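Local coordinates for protein D-alanyl-D-alanine carboxypeptidase (Vibrio cholerae, PDB 5TR7) that probably removes the terminal D-alanine from peptidoglycan precursor peptides during cell-wall synthesis, as a penicillin-binding serine carboxypeptidase of the peptidase S11 family, at residues 216-221 with 246-251; 223-228 with 241-246; 128-133 with 146-151; 39-44 with 119-124. One frame throughout, in Å; residues are numbered along the deposited sequence.

In the fold
Running from the N terminus, helix 37-50 comes first, and contact 4 closes the longest loop of the four by setting it against helix 114-127, 75 residues on. Contact 3 follows in series, closing the short loop between helix 114-127 and helix 150-163; M130 and L128 there touch M40 and Y43 of contact 4, so the two share the helical part of the fold. Contacts 1 and 2 come last, and both lay helix 233-251 on the five-stranded sheet. Contact 2 lies within the loop that contact 1 closes, on the neighbouring strand, 221-230. P150 of contact 3 packs on V226 and M228, joining the helical part to the sheet.

Contact 1 (216-221 with 246-251); sequences ATEGNM and YGFRFF
The ring of F248 reaches from helix 233-251 to the end of strand 209-218, where E218 lies over it and A216 and M221 meet its rim. The CH-pi contact is nearly centred: CB of E218 stands 3.7 Å from the centroid of the F248 ring and 11° off its normal. CG of E218 is anti to the backbone N (chi1 -177°) and the chain stays extended beyond it, so that the carboxylate oxygen OE2 comes to 3.6 Å from CD2 of F248.

Apolar contacts gather at the edge of the same ring. CB of A216 is 3.8 Å from CZ of F248, and CB of M221 is 3.9 Å from CE1 of F248. A type II' beta turn from E218 to M221, the tip of the hairpin joining strands 209-218 and 221-230, brings E218 and M221 to the same phenylalanine.

Two Met-aromatic contacts involve the sulfur of M221, each at a ring edge. SD of M221 lies 5.4 Å from the centroid of the F248 ring, 83° off the normal, and approaches CD2 of F251 to 4.0 Å. The methionine chain bends at chi3, and its CE is 3.7 Å from the carbonyl O of F248. A nitrite ion is bound close to the M221 side chain, while F248 also packs on L223 and M195.

Contact 2 (223-228 with 241-246); sequences LVAVVM and KKLLSY
L223, A225 and V227, alternate residues of one strand, meet two leucines of the helix, L243 and L244, in a wholly apolar set of side-chain contacts. The methyl CD2 of L244 sits between two strand residues, 3.9 Å from CB of L223 and equally 3.9 Å from CB of A225. The methyl CD2 of L243 lies further along the strand, 3.7 Å from CG2 of V227, where the two side chains lie side by side, running opposite ways. It is also 4.2 Å from CB of A225, so the small alanine lies against both leucines. At the other end CD1 of L223 presses on the helix backbone, 3.3 Å from the carbonyl O of L244.

The two leucines leave the helix differently. CG of L243 is anti to the backbone N (chi1 -156°), whereas CG of L244 is anti to the carbonyl carbon (chi1 -70°), yet both side chains bring their CD2 methyls to A225. The segments run roughly antiparallel, at 149°, with axes 8.8 Å apart at closest approach.

Further out, strand 221-230 is held between two partners in the sheet: A225 and V227 bond to strand 209-218, V224 and V226 to strand 10-15. L243 also touches Y11 and L13, and L244 touches S214. Helix 233-251 thus packs across one face of the sheet, while V226 and M228 touch helix 150-163 on the other face.

Contact 3 (128-133 with 146-151); sequences LGMKNS and LYSTPY
S133 and S148 meet through their hydroxyls, and OG of S148 donates a hydrogen bond of 2.6 Å to OG of S133. With OG of S133 anti to its carbonyl carbon (chi1 -61°) and that of S148 anti to its backbone N (chi1 -172°), the two hydroxyls meet between the chains. The bond ties together two loop segments whose CA atoms are 4.0 Å apart at S133 and S148. OG of S133 is also hydrogen-bonded to OD2 of D152, which gives the serine pair a link to the following helix.

The backbones add two CA-H...O contacts around the pair. CA of S133 lies 3.2 Å from the carbonyl O of Y147, and CA of S148 lies 3.5 Å from the carbonyl O of N132.

The same oxygen of N132 faces the edge of the Y147 ring, near its plane, 3.4 Å from CD1 of Y147. Beside it, CB of N132 meets the methyl CG2 of T149 at 3.6 Å. OG1 of T149, on the other branch, caps the next helix: T149 is its N-cap residue, and OG1 bonds to the backbone N of D152.

G129, at positive phi, closes helix 114-127 in a Schellman motif, and a type I turn from M130 to S133 then lays the chain beside 147-149, the residues that lead into helix 150-163. M130 packs on M40 of helix 37-50, and P150 on V12 of the sheet.

Contact 4 (39-44 with 119-124); sequences MMTSYV and DLMNAW
Helices 37-50 and 114-127 cross almost perpendicularly, at 93° with segment axes 9.7 Å apart, and their CA atoms come nearest at M40 and M121, 6.4 Å. There the two methionines pass alongside each other, pointing opposite ways, with CG of M40 lying 3.8 Å from CB of M121. The M121 chain bends at chi3 (76°), and its methyl CE ends 3.6 Å from OG1 of T41. That hydroxyl also has a polar partner, being hydrogen-bonded to the carbonyl O of S138.

A turn along the first helix, V44 divides its two methyls between neighbours: CG1 is 3.9 Å from CD1 of L120, and CG2 is 3.9 Å from CD1 of W124. No hydrogen bond joins the segments, so the crossing rests on apolar and aromatic packing. Helix 37-50 belongs to the helical part of this penicillin-binding fold. The SxxK pattern, with the predicted nucleophile S35 and predicted proton acceptor K38, lies at its start, and the T41 side chain comes within about 5 Å of that of K38 at nearest atoms.

On the far side of M40 and V44 from T41, Y43 and W124 form an offset edge-to-face pair. The edge of the tyrosine ring points toward the indole face with the planes at 67°, and CE1 of Y43 is 3.5 Å from CE3 of W124, displaced toward the rim of the indole. Beyond the ring, the tyrosine OH is hydrogen-bonded to D163 and Q47.

Contact 1 (216-221 with 246-251)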
loop_
_atom_site.group_PDB
_atom_site.type_symbol
_atom_site.label_atom_id
_atom_site.label_comp_id
_atom_site.label_asym_id
_atom_site.label_seq_id
_atom_site.Cartn_x
_atom_site.Cartn_y
_atom_site.Cartn_z
ATOM N N ALA A 216 -2.878 0.108 -13.457
ATOM C CA ALA A 216 -3.932 -0.190 -14.386
ATOM C C ALA A 216 -3.377 -0.793 -15.613
ATOM O O ALA A 216 -2.182 -0.643 -15.906
ATOM C CB ALA A 216 -4.675 1.126 -14.763
ATOM N N THR A 217 -4.263 -1.468 -16.346
ATOM C CA THR A 217 -3.897 -2.067 -17.607
ATOM C C THR A 217 -4.850 -1.601 -18.703
ATOM O O THR A 217 -5.987 -1.191 -18.441
ATOM C CB THR A 217 -3.912 -3.596 -17.584
ATOM O OG1 THR A 217 -5.205 -4.060 -17.265
ATOM C CG2 THR A 217 -2.932 -4.159 -16.565
ATOM N N GLU A 218 -4.351 -1.668 -19.936
ATOM C CA GLU A 218 -5.116 -1.302 -21.169
ATOM C C GLU A 218 -4.326 -1.961 -22.294
ATOM O O GLU A 218 -3.142 -1.681 -22.508
ATOM C CB GLU A 218 -5.263 0.229 -21.351
ATOM C CG GLU A 218 -6.107 0.622 -22.560
ATOM C CD GLU A 218 -6.065 2.118 -22.935
ATOM O OE1 GLU A 218 -5.600 2.414 -24.074
ATOM O OE2 GLU A 218 -6.456 2.993 -22.117
ATOM N N GLY A 219 -4.946 -2.919 -22.956
ATOM C CA GLY A 219 -4.262 -3.666 -23.969
ATOM C C GLY A 219 -3.094 -4.396 -23.339
ATOM O O GLY A 219 -3.243 -5.038 -22.308
ATOM N N ASN A 220 -1.922 -4.281 -23.965
ATOM C CA ASN A 220 -0.731 -4.879 -23.439
ATOM C C ASN A 220 0.041 -3.986 -22.539
ATOM O O ASN A 220 1.172 -4.339 -22.170
ATOM C CB ASN A 220 0.195 -5.303 -24.582
ATOM C CG ASN A 220 -0.296 -6.534 -25.277
ATOM O OD1 ASN A 220 -1.409 -7.063 -24.992
ATOM N ND2 ASN A 220 0.476 -6.995 -26.182
ATOM N N MET A 221 -0.568 -2.872 -22.104
ATOM C CA MET A 221 0.132 -1.949 -21.240
ATOM C C MET A 221 -0.232 -2.071 -19.787
ATOM O O MET A 221 -1.348 -2.444 -19.454
ATOM C CB MET A 221 -0.165 -0.519 -21.676
ATOM C CG MET A 221 0.299 -0.193 -23.090
ATOM S SD MET A 221 -0.195 1.465 -23.637
ATOM C CE MET A 221 -1.923 1.300 -24.179
ATOM N N TYR A 246 -2.811 9.664 -19.567
ATOM C CA TYR A 246 -1.692 10.213 -20.291
ATOM C C TYR A 246 -0.681 9.090 -20.617
ATOM O O TYR A 246 -0.192 8.984 -21.705
ATOM C CB TYR A 246 -1.014 11.306 -19.444
ATOM C CG TYR A 246 0.335 11.710 -19.960
ATOM C CD1 TYR A 246 0.455 12.576 -21.078
ATOM C CD2 TYR A 246 1.469 11.254 -19.366
ATOM C CE1 TYR A 246 1.704 12.950 -21.596
ATOM C CE2 TYR A 246 2.739 11.647 -19.824
ATOM C CZ TYR A 246 2.854 12.455 -20.950
ATOM O OH TYR A 246 4.119 12.772 -21.361
ATOM N N GLY A 247 -0.417 8.225 -19.683
ATOM C CA GLY A 247 0.559 7.147 -19.924
ATOM C C GLY A 247 0.072 6.209 -21.028
ATOM O O GLY A 247 0.868 5.752 -21.840
ATOM N N PHE A 248 -1.231 5.914 -21.048
ATOM C CA PHE A 248 -1.778 4.995 -22.055
ATOM C C PHE A 248 -1.694 5.618 -23.421
ATOM O O PHE A 248 -1.396 4.924 -24.380
ATOM C CB PHE A 248 -3.190 4.510 -21.695
ATOM C CG PHE A 248 -3.222 3.591 -20.461
ATOM C CD1 PHE A 248 -2.393 2.482 -20.380
ATOM C CD2 PHE A 248 -4.159 3.790 -19.454
ATOM C CE1 PHE A 248 -2.440 1.628 -19.283
ATOM C CE2 PHE A 248 -4.205 2.956 -18.355
ATOM C CZ PHE A 248 -3.351 1.859 -18.280
ATOM N N ARG A 249 -1.909 6.927 -23.481
ATOM C CA ARG A 249 -1.771 7.685 -24.709
ATOM C C ARG A 249 -0.290 7.938 -25.099
ATOM O O ARG A 249 0.005 8.106 -26.262
ATOM C CB ARG A 249 -2.512 9.022 -24.587
ATOM C CG ARG A 249 -4.020 8.894 -24.727
ATOM C CD ARG A 249 -4.794 10.155 -24.314
ATOM N NE ARG A 249 -3.930 11.358 -24.276
ATOM C CZ ARG A 249 -3.572 12.046 -23.170
ATOM N NH1 ARG A 249 -4.121 11.804 -21.956
ATOM N NH2 ARG A 249 -2.730 13.082 -23.293
ATOM N N PHE A 250 0.617 7.992 -24.139
ATOM C CA PHE A 250 2.066 8.252 -24.398
ATOM C C PHE A 250 2.686 7.282 -25.372
ATOM O O PHE A 250 3.478 7.667 -26.218
ATOM C CB PHE A 250 2.861 8.164 -23.097
ATOM C CG PHE A 250 4.353 8.375 -23.230
ATOM C CD1 PHE A 250 5.198 7.351 -23.672
ATOM C CD2 PHE A 250 4.920 9.527 -22.720
ATOM C CE1 PHE A 250 6.585 7.532 -23.713
ATOM C CE2 PHE A 250 6.308 9.726 -22.774
ATOM C CZ PHE A 250 7.146 8.725 -23.281
ATOM N N PHE A 251 2.410 6.011 -25.190
ATOM C CA PHE A 251 2.972 5.032 -26.093
ATOM C C PHE A 251 2.329 5.121 -27.486
ATOM O O PHE A 251 2.968 4.817 -28.497
ATOM C CB PHE A 251 2.940 3.632 -25.477
ATOM C CG PHE A 251 3.907 3.453 -24.320
ATOM C CD1 PHE A 251 5.280 3.727 -24.496
ATOM C CD2 PHE A 251 3.484 2.920 -23.081
ATOM C CE1 PHE A 251 6.193 3.538 -23.460
ATOM C CE2 PHE A 251 4.405 2.710 -22.055
ATOM C CZ PHE A 251 5.753 3.032 -22.246
#

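Contact 2 (223-228 with 241-246)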
loop_
_atom_site.group_PDB
_atom_site.type_symbol
_atom_site.label_atom_id
_atom_site.label_comp_id
_atom_site.label_asym_id
_atom_site.label_seq_id
_atom_site.Cartn_x
_atom_site.Cartn_y
_atom_site.Cartn_z
ATOM N N LEU A 223 0.613 0.309 -16.235
ATOM C CA LEU A 223 1.259 1.459 -15.644
ATOM C C LEU A 223 1.120 1.438 -14.167
ATOM O O LEU A 223 0.177 0.885 -13.662
ATOM C CB LEU A 223 0.608 2.741 -16.129
ATOM C CG LEU A 223 0.595 3.002 -17.637
ATOM C CD1 LEU A 223 -0.400 4.153 -17.948
ATOM C CD2 LEU A 223 2.022 3.329 -18.112
ATOM N N VAL A 224 2.085 2.053 -13.486
ATOM C CA VAL A 224 2.032 2.251 -12.046
ATOM C C VAL A 224 2.125 3.763 -11.847
ATOM O O VAL A 224 3.021 4.400 -12.394
ATOM C CB VAL A 224 3.180 1.562 -11.334
ATOM C CG1 VAL A 224 3.134 1.889 -9.855
ATOM C CG2 VAL A 224 3.063 0.067 -11.499
ATOM N N ALA A 225 1.200 4.330 -11.099
ATOM C CA ALA A 225 1.212 5.765 -10.778
ATOM C C ALA A 225 1.146 6.023 -9.286
ATOM O O ALA A 225 0.576 5.236 -8.513
ATOM C CB ALA A 225 0.044 6.476 -11.442
ATOM N N VAL A 226 1.864 7.047 -8.867
ATOM C CA VAL A 226 1.847 7.438 -7.466
ATOM C C VAL A 226 1.521 8.932 -7.441
ATOM O O VAL A 226 2.135 9.731 -8.170
ATOM C CB VAL A 226 3.237 7.236 -6.829
ATOM C CG1 VAL A 226 3.234 7.685 -5.396
ATOM C CG2 VAL A 226 3.658 5.798 -6.961
ATOM N N VAL A 227 0.547 9.298 -6.629
ATOM C CA VAL A 227 0.150 10.732 -6.483
ATOM C C VAL A 227 0.161 11.009 -4.997
ATOM O O VAL A 227 -0.421 10.288 -4.235
ATOM C CB VAL A 227 -1.208 11.001 -7.168
ATOM C CG1 VAL A 227 -1.663 12.415 -6.976
ATOM C CG2 VAL A 227 -1.052 10.767 -8.668
ATOM N N MET A 228 0.895 12.027 -4.592
ATOM C CA MET A 228 1.003 12.368 -3.169
ATOM C C MET A 228 0.585 13.773 -2.910
ATOM O O MET A 228 0.981 14.671 -3.618
ATOM C CB MET A 228 2.467 12.251 -2.690
ATOM C CG MET A 228 3.078 10.906 -3.038
ATOM S SD MET A 228 2.377 9.501 -2.149
ATOM C CE MET A 228 3.222 9.865 -0.549
ATOM N N LYS A 241 -6.326 9.340 -12.429
ATOM C CA LYS A 241 -6.931 8.926 -13.707
ATOM C C LYS A 241 -6.261 9.713 -14.834
ATOM O O LYS A 241 -5.894 9.104 -15.835
ATOM C CB LYS A 241 -8.477 9.064 -13.732
ATOM C CG LYS A 241 -9.121 8.390 -14.880
ATOM C CD LYS A 241 -10.633 8.601 -15.007
ATOM C CE LYS A 241 -11.195 7.610 -16.053
ATOM N NZ LYS A 241 -12.670 7.708 -16.228
ATOM N N LYS A 242 -5.987 11.019 -14.635
ATOM C CA LYS A 242 -5.342 11.825 -15.692
ATOM C C LYS A 242 -3.953 11.292 -15.926
ATOM O O LYS A 242 -3.548 11.103 -17.049
ATOM C CB LYS A 242 -5.155 13.304 -15.355
ATOM C CG LYS A 242 -6.389 14.135 -15.327
ATOM C CD LYS A 242 -6.136 15.507 -14.681
ATOM C CE LYS A 242 -7.498 16.161 -14.497
ATOM N NZ LYS A 242 -7.480 17.248 -13.482
ATOM N N LEU A 243 -3.228 11.088 -14.857
ATOM C CA LEU A 243 -1.886 10.613 -14.968
ATOM C C LEU A 243 -1.866 9.331 -15.735
ATOM O O LEU A 243 -1.101 9.185 -16.627
ATOM C CB LEU A 243 -1.295 10.430 -13.593
ATOM C CG LEU A 243 0.205 10.470 -13.465
ATOM C CD1 LEU A 243 0.824 11.559 -14.301
ATOM C CD2 LEU A 243 0.590 10.614 -12.021
ATOM N N LEU A 244 -2.736 8.408 -15.390
ATOM C CA LEU A 244 -2.779 7.104 -16.062
ATOM C C LEU A 244 -3.191 7.221 -17.532
ATOM O O LEU A 244 -2.565 6.582 -18.384
ATOM C CB LEU A 244 -3.701 6.120 -15.334
ATOM C CG LEU A 244 -3.223 5.606 -13.985
ATOM C CD1 LEU A 244 -4.381 4.999 -13.197
ATOM C CD2 LEU A 244 -2.109 4.598 -14.106
ATOM N N SER A 245 -4.232 7.994 -17.850
ATOM C CA SER A 245 -4.658 8.148 -19.253
ATOM C C SER A 245 -3.545 8.701 -20.104
ATOM O O SER A 245 -3.373 8.280 -21.242
ATOM C CB SER A 245 -5.850 9.082 -19.409
ATOM O OG SER A 245 -6.876 8.589 -18.628
ATOM N N TYR A 246 -2.811 9.664 -19.567
ATOM C CA TYR A 246 -1.692 10.213 -20.291
ATOM C C TYR A 246 -0.681 9.090 -20.617
ATOM O O TYR A 246 -0.192 8.984 -21.705
ATOM C CB TYR A 246 -1.014 11.306 -19.444
ATOM C CG TYR A 246 0.335 11.710 -19.960
ATOM C CD1 TYR A 246 0.455 12.576 -21.078
ATOM C CD2 TYR A 246 1.469 11.254 -19.366
ATOM C CE1 TYR A 246 1.704 12.950 -21.596
ATOM C CE2 TYR A 246 2.739 11.647 -19.824
ATOM C CZ TYR A 246 2.854 12.455 -20.950
ATOM O OH TYR A 246 4.119 12.772 -21.361
#

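Contact 3 (128-133 with 146-151)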
loop_
_atom_site.group_PDB
_atom_site.type_symbol
_atom_site.label_atom_id
_atom_site.label_comp_id
_atom_site.label_asym_id
_atom_site.label_seq_id
_atom_site.Cartn_x
_atom_site.Cartn_y
_atom_site.Cartn_z
ATOM N N LEU A 128 14.967 -4.025 -3.068
ATOM C CA LEU A 128 14.126 -3.566 -4.148
ATOM C C LEU A 128 14.654 -2.252 -4.751
ATOM O O LEU A 128 14.074 -1.811 -5.701
ATOM C CB LEU A 128 12.706 -3.348 -3.691
ATOM C CG LEU A 128 11.901 -4.588 -3.266
ATOM C CD1 LEU A 128 10.552 -4.243 -2.673
ATOM C CD2 LEU A 128 11.763 -5.629 -4.362
ATOM N N GLY A 129 15.720 -1.621 -4.224
ATOM C CA GLY A 129 16.191 -0.347 -4.813
ATOM C C GLY A 129 15.473 0.917 -4.299
ATOM O O GLY A 129 15.544 1.987 -4.870
ATOM N N MET A 130 14.832 0.786 -3.155
ATOM C CA MET A 130 14.179 1.913 -2.488
ATOM C C MET A 130 15.263 2.584 -1.603
ATOM O O MET A 130 15.174 2.592 -0.388
ATOM C CB MET A 130 12.997 1.410 -1.655
ATOM C CG MET A 130 11.974 0.634 -2.511
ATOM S SD MET A 130 10.713 -0.112 -1.516
ATOM C CE MET A 130 9.875 1.262 -0.727
ATOM N N LYS A 131 16.219 3.223 -2.234
ATOM C CA LYS A 131 17.350 3.844 -1.538
ATOM C C LYS A 131 17.011 5.092 -0.724
ATOM O O LYS A 131 17.823 5.519 0.059
ATOM C CB LYS A 131 18.424 4.146 -2.568
ATOM C CG LYS A 131 18.700 2.953 -3.486
ATOM C CD LYS A 131 19.975 3.147 -4.270
ATOM C CE LYS A 131 19.853 4.345 -5.199
ATOM N NZ LYS A 131 21.087 4.540 -6.026
ATOM N N ASN A 132 15.806 5.648 -0.888
ATOM C CA ASN A 132 15.396 6.808 -0.115
ATOM C C ASN A 132 14.182 6.518 0.758
ATOM O O ASN A 132 13.335 7.369 0.986
ATOM C CB ASN A 132 15.137 7.973 -1.059
ATOM C CG ASN A 132 16.409 8.547 -1.656
ATOM O OD1 ASN A 132 17.467 8.575 -1.057
ATOM N ND2 ASN A 132 16.263 9.093 -2.822
ATOM N N SER A 133 14.130 5.306 1.276
ATOM C CA SER A 133 13.056 4.895 2.137
ATOM C C SER A 133 13.555 4.265 3.419
ATOM O O SER A 133 14.576 3.604 3.414
ATOM C CB SER A 133 12.167 3.885 1.397
ATOM O OG SER A 133 11.595 4.470 0.219
ATOM N N LEU A 146 10.602 7.614 9.599
ATOM C CA LEU A 146 9.738 6.820 8.696
ATOM C C LEU A 146 9.534 7.707 7.490
ATOM O O LEU A 146 8.915 8.748 7.592
ATOM C CB LEU A 146 8.422 6.450 9.358
ATOM C CG LEU A 146 7.305 5.793 8.533
ATOM C CD1 LEU A 146 7.785 4.682 7.633
ATOM C CD2 LEU A 146 6.212 5.272 9.459
ATOM N N TYR A 147 10.115 7.333 6.363
ATOM C CA TYR A 147 9.989 8.150 5.150
ATOM C C TYR A 147 10.190 7.353 3.888
ATOM O O TYR A 147 10.784 6.284 3.905
ATOM C CB TYR A 147 11.005 9.321 5.184
ATOM C CG TYR A 147 12.442 8.881 5.331
ATOM C CD1 TYR A 147 13.150 8.324 4.253
ATOM C CD2 TYR A 147 13.087 9.008 6.533
ATOM C CE1 TYR A 147 14.450 7.888 4.388
ATOM C CE2 TYR A 147 14.408 8.613 6.694
ATOM C CZ TYR A 147 15.076 8.071 5.647
ATOM O OH TYR A 147 16.358 7.713 5.898
ATOM N N SER A 148 9.705 7.895 2.785
ATOM C CA SER A 148 9.889 7.279 1.495
ATOM C C SER A 148 9.812 8.384 0.476
ATOM O O SER A 148 9.967 9.559 0.836
ATOM C CB SER A 148 8.878 6.184 1.207
ATOM O OG SER A 148 9.229 5.492 0.015
ATOM N N THR A 149 9.666 8.002 -0.793
ATOM C CA THR A 149 9.553 8.951 -1.906
ATOM C C THR A 149 8.574 8.365 -2.923
ATOM O O THR A 149 8.365 7.126 -2.958
ATOM C CB THR A 149 10.890 9.179 -2.663
ATOM O OG1 THR A 149 11.275 7.963 -3.313
ATOM C CG2 THR A 149 12.024 9.642 -1.745
ATOM N N PRO A 150 7.970 9.242 -3.753
ATOM C CA PRO A 150 7.068 8.757 -4.781
ATOM C C PRO A 150 7.702 7.706 -5.664
ATOM O O PRO A 150 7.031 6.750 -6.059
ATOM C CB PRO A 150 6.790 9.991 -5.618
ATOM C CG PRO A 150 6.898 11.110 -4.645
ATOM C CD PRO A 150 7.910 10.704 -3.623
ATOM N N TYR A 151 8.959 7.921 -6.028
ATOM C CA TYR A 151 9.631 6.975 -6.882
ATOM C C TYR A 151 9.769 5.628 -6.176
ATOM O O TYR A 151 9.418 4.601 -6.760
ATOM C CB TYR A 151 11.017 7.486 -7.281
ATOM C CG TYR A 151 11.761 6.513 -8.132
ATOM C CD1 TYR A 151 11.333 6.236 -9.439
ATOM C CD2 TYR A 151 12.859 5.830 -7.645
ATOM C CE1 TYR A 151 11.974 5.274 -10.203
ATOM C CE2 TYR A 151 13.513 4.884 -8.420
ATOM C CZ TYR A 151 13.102 4.656 -9.705
ATOM O OH TYR A 151 13.773 3.734 -10.456
#

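Contact 4 (39-44 with 119-124)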
loop_
_atom_site.group_PDB
_atom_site.type_symbol
_atom_site.label_atom_id
_atom_site.label_comp_id
_atom_site.label_asym_id
_atom_site.label_seq_id
_atom_site.Cartn_x
_atom_site.Cartn_y
_atom_site.Cartn_z
ATOM N N MET A 39 1.840 -1.181 2.112
ATOM C CA MET A 39 2.276 -1.930 0.930
ATOM C C MET A 39 3.545 -2.721 1.252
ATOM O O MET A 39 3.722 -3.877 0.776
ATOM C CB MET A 39 2.575 -0.999 -0.242
ATOM C CG MET A 39 1.306 -0.366 -0.865
ATOM S SD MET A 39 1.682 0.456 -2.378
ATOM C CE MET A 39 2.876 1.687 -2.040
ATOM N N MET A 40 4.423 -2.134 2.069
ATOM C CA MET A 40 5.686 -2.843 2.366
ATOM C C MET A 40 5.362 -4.010 3.293
ATOM O O MET A 40 5.906 -5.091 3.175
ATOM C CB MET A 40 6.771 -1.928 2.947
ATOM C CG MET A 40 8.047 -2.744 3.309
ATOM S SD MET A 40 8.829 -3.627 1.901
ATOM C CE MET A 40 9.436 -2.050 1.245
ATOM N N THR A 41 4.438 -3.789 4.208
ATOM C CA THR A 41 4.038 -4.839 5.149
ATOM C C THR A 41 3.448 -6.024 4.400
ATOM O O THR A 41 3.815 -7.193 4.643
ATOM C CB THR A 41 3.056 -4.265 6.172
ATOM O OG1 THR A 41 3.758 -3.310 6.992
ATOM C CG2 THR A 41 2.468 -5.342 7.060
ATOM N N SER A 42 2.570 -5.731 3.454
ATOM C CA SER A 42 1.937 -6.804 2.679
ATOM C C SER A 42 2.988 -7.457 1.768
ATOM O O SER A 42 2.838 -8.626 1.421
ATOM C CB SER A 42 0.769 -6.327 1.859
ATOM O OG SER A 42 1.245 -5.736 0.670
ATOM N N TYR A 43 4.015 -6.708 1.357
ATOM C CA TYR A 43 5.041 -7.272 0.494
ATOM C C TYR A 43 5.780 -8.347 1.284
ATOM O O TYR A 43 5.959 -9.478 0.799
ATOM C CB TYR A 43 6.006 -6.200 -0.077
ATOM C CG TYR A 43 7.052 -6.790 -1.029
ATOM C CD1 TYR A 43 8.222 -7.315 -0.536
ATOM C CD2 TYR A 43 6.851 -6.843 -2.419
ATOM C CE1 TYR A 43 9.134 -7.940 -1.372
ATOM C CE2 TYR A 43 7.794 -7.430 -3.266
ATOM C CZ TYR A 43 8.929 -7.989 -2.747
ATOM O OH TYR A 43 9.839 -8.580 -3.565
ATOM N N VAL A 44 6.223 -8.010 2.496
ATOM C CA VAL A 44 6.927 -8.986 3.337
ATOM C C VAL A 44 6.036 -10.199 3.633
ATOM O O VAL A 44 6.453 -11.354 3.500
ATOM C CB VAL A 44 7.412 -8.355 4.672
ATOM C CG1 VAL A 44 8.136 -9.392 5.530
ATOM C CG2 VAL A 44 8.358 -7.188 4.397
ATOM N N ASP A 119 12.852 -4.779 10.664
ATOM C CA ASP A 119 14.163 -5.174 10.071
ATOM C C ASP A 119 13.908 -5.842 8.719
ATOM O O ASP A 119 14.515 -5.491 7.718
ATOM C CB ASP A 119 14.949 -6.153 10.993
ATOM C CG ASP A 119 15.415 -5.513 12.295
ATOM O OD1 ASP A 119 15.379 -4.271 12.368
ATOM O OD2 ASP A 119 15.903 -6.222 13.228
ATOM N N LEU A 120 13.002 -6.807 8.650
ATOM C CA LEU A 120 12.720 -7.415 7.337
ATOM C C LEU A 120 12.194 -6.356 6.331
ATOM O O LEU A 120 12.587 -6.384 5.151
ATOM C CB LEU A 120 11.652 -8.482 7.397
ATOM C CG LEU A 120 11.943 -9.650 8.331
ATOM C CD1 LEU A 120 10.664 -10.477 8.332
ATOM C CD2 LEU A 120 13.177 -10.453 7.919
ATOM N N MET A 121 11.339 -5.425 6.782
ATOM C CA MET A 121 10.834 -4.412 5.878
ATOM C C MET A 121 11.958 -3.637 5.225
ATOM O O MET A 121 11.970 -3.487 4.019
ATOM C CB MET A 121 9.881 -3.404 6.553
ATOM C CG MET A 121 8.595 -3.960 7.147
ATOM S SD MET A 121 7.689 -2.789 8.203
ATOM C CE MET A 121 6.940 -1.720 6.997
ATOM N N ASN A 122 12.902 -3.134 5.997
ATOM C CA ASN A 122 14.033 -2.370 5.437
ATOM C C ASN A 122 14.979 -3.220 4.644
ATOM O O ASN A 122 15.628 -2.712 3.723
ATOM C CB ASN A 122 14.805 -1.614 6.544
ATOM C CG ASN A 122 13.945 -0.517 7.196
ATOM O OD1 ASN A 122 13.324 0.320 6.499
ATOM N ND2 ASN A 122 13.850 -0.545 8.534
ATOM N N ALA A 123 15.153 -4.480 5.000
ATOM C CA ALA A 123 16.051 -5.328 4.189
ATOM C C ALA A 123 15.378 -5.520 2.819
ATOM O O ALA A 123 16.016 -5.404 1.773
ATOM C CB ALA A 123 16.310 -6.673 4.843
ATOM N N TRP A 124 14.065 -5.741 2.801
ATOM C CA TRP A 124 13.403 -5.858 1.483
ATOM C C TRP A 124 13.421 -4.554 0.695
ATOM O O TRP A 124 13.654 -4.557 -0.523
ATOM C CB TRP A 124 11.999 -6.383 1.563
ATOM C CG TRP A 124 11.931 -7.876 1.703
ATOM C CD1 TRP A 124 11.643 -8.575 2.832
ATOM C CD2 TRP A 124 12.160 -8.856 0.672
ATOM N NE1 TRP A 124 11.703 -9.905 2.581
ATOM C CE2 TRP A 124 11.953 -10.111 1.249
ATOM C CE3 TRP A 124 12.508 -8.790 -0.688
ATOM C CZ2 TRP A 124 12.121 -11.317 0.523
ATOM C CZ3 TRP A 124 12.647 -9.996 -1.413
ATOM C CH2 TRP A 124 12.450 -11.219 -0.795
#